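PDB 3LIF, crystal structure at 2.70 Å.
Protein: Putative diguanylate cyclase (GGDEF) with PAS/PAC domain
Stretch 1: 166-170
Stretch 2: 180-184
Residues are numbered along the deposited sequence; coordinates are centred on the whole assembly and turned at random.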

# COMPACT_ATOMS: atom_id res chain seq x y z
N GLY A 166 -20.12 11.00 -5.44
CA GLY A 166 -19.84 9.83 -6.26
C GLY A 166 -18.37 9.64 -6.59
O GLY A 166 -18.00 8.59 -7.12
N GLY A 167 -17.54 10.64 -6.30
CA GLY A 167 -16.10 10.59 -6.58
C GLY A 167 -15.43 9.54 -5.70
O GLY A 167 -15.85 9.30 -4.58
N SER A 168 -14.40 8.89 -6.23
CA SER A 168 -13.86 7.69 -5.61
C SER A 168 -12.41 7.43 -5.96
O SER A 168 -12.03 7.46 -7.13
CB SER A 168 -14.63 6.51 -6.09
OG SER A 168 -14.22 5.41 -5.33
N ILE A 169 -11.58 7.14 -4.97
CA ILE A 169 -10.22 6.74 -5.30
C ILE A 169 -9.84 5.46 -4.62
O ILE A 169 -10.16 5.27 -3.45
CB ILE A 169 -9.24 7.79 -4.88
CG1 ILE A 169 -9.61 9.06 -5.63
CG2 ILE A 169 -7.85 7.36 -5.20
CD1 ILE A 169 -8.54 10.10 -5.62
N SER A 170 -9.16 4.57 -5.33
CA SER A 170 -8.70 3.33 -4.70
C SER A 170 -7.25 3.07 -4.90
O SER A 170 -6.67 3.43 -5.97
CB SER A 170 -9.42 2.14 -5.27
OG SER A 170 -10.76 2.31 -4.96
N ILE A 180 -6.66 0.43 0.05
CA ILE A 180 -7.48 1.45 0.61
C ILE A 180 -8.42 2.00 -0.41
O ILE A 180 -8.14 1.99 -1.63
CB ILE A 180 -6.69 2.57 1.26
CG1 ILE A 180 -7.70 3.56 1.89
CG2 ILE A 180 -5.73 3.21 0.32
CD1 ILE A 180 -8.73 2.83 3.05
N GLN A 181 -9.56 2.44 0.08
CA GLN A 181 -10.51 3.06 -0.79
C GLN A 181 -11.17 4.31 -0.17
O GLN A 181 -11.55 4.34 1.00
CB GLN A 181 -11.45 1.97 -1.36
CG GLN A 181 -12.92 2.19 -1.21
CD GLN A 181 -13.41 3.36 -2.01
OE1 GLN A 181 -12.86 3.70 -3.05
NE2 GLN A 181 -14.42 4.01 -1.50
N TRP A 182 -11.18 5.38 -0.95
CA TRP A 182 -11.83 6.59 -0.52
C TRP A 182 -13.13 6.81 -1.36
O TRP A 182 -13.11 6.70 -2.61
CB TRP A 182 -10.84 7.77 -0.57
CG TRP A 182 -11.53 9.08 -0.36
CD1 TRP A 182 -11.88 9.99 -1.33
CD2 TRP A 182 -12.02 9.59 0.87
NE1 TRP A 182 -12.54 11.05 -0.76
CE2 TRP A 182 -12.64 10.84 0.59
CE3 TRP A 182 -11.99 9.14 2.20
CZ2 TRP A 182 -13.23 11.63 1.59
CZ3 TRP A 182 -12.61 9.93 3.22
CH2 TRP A 182 -13.20 11.16 2.90
N PRO A 183 -14.27 7.17 -0.71
CA PRO A 183 -14.52 7.52 0.70
C PRO A 183 -15.02 6.36 1.61
O PRO A 183 -15.12 6.54 2.80
CB PRO A 183 -15.66 8.54 0.58
CG PRO A 183 -16.47 8.02 -0.58
CD PRO A 183 -15.45 7.51 -1.56
N SER A 184 -15.36 5.21 1.07
CA SER A 184 -15.81 4.13 1.91
C SER A 184 -14.86 3.81 3.06
O SER A 184 -15.30 3.43 4.08
CB SER A 184 -16.01 2.83 1.08
OG SER A 184 -14.80 2.09 0.97

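Two strand segments of one chain, Ser 168 to Ser 170 (the strand runs on beyond) and Ile 180 to Trp 182 (the strand begins earlier), run antiparallel, with 170° between their N-to-C directions and axes that approach to 4.6 Å. The register pairs Ile 169 with Trp 182 and Ser 170 with Gln 181. Ile 169 and Trp 182 form the hydrogen-bonded pair: Ile 169 N donates to Trp 182 O at 2.8 Å (150° at the hydrogen), and Trp 182 N donates to Ile 169 O at 2.7 Å, nearly straight at 172°. The two bonds close the small ring typical of antiparallel sheet, which brings the acceptors Ile 169 O and Trp 182 O to 3.4 Å of each other without a bond between them. Ser 170 and Gln 181 form the adjacent non-hydrogen-bonded pair, and here the CA atoms draw in to 4.3 Å, against 5.0 Å between the CA atoms of Ile 169 and Trp 182. CA-H...O contacts supplement the ladder: Ser 168 CA lies 3.2 Å from Trp 182 O, Gln 181 CA 3.5 Å from Ile 169 O, and Ser 170 CA 3.4 Å from Ile 180 O. Trp 182 O thus receives both the amide of Ile 169 and the CA-H of Ser 168.

Beyond the paired residues the backbone changes character. A cis peptide bond joins Trp 182 to Pro 183, and the proline ring meets the first stretch through its CD, 3.5 Å from Gly 167 O. Gly 166 has a positive phi of 78°, at which a CB would be jammed against the preceding carbonyl oxygen; it makes no contact with the second stretch.

Side chains alternate between the faces of the sheet. Ile 169 (chi1 m, chi2 t) and Trp 182 (chi1 t) share one face, the isoleucine buried and the tryptophan partly exposed. Ser 170 and Gln 181 share the other, both buried. The glutamine has an off-rotamer chi1 of 127°, and the end of its side chain comes nearer the first stretch than its CA-to-CB direction suggests. Its amide is probably turned over in the model, so the polar partners of that group remain open. Ser 168, with chi1 t, places OG 3.2 Å from Trp 182 O, close enough for a hydrogen bond, although its proton has another acceptor within reach. Ser 184 lies beyond contact with the first stretch. Together the two stretches bury 263 Å², both sides summed.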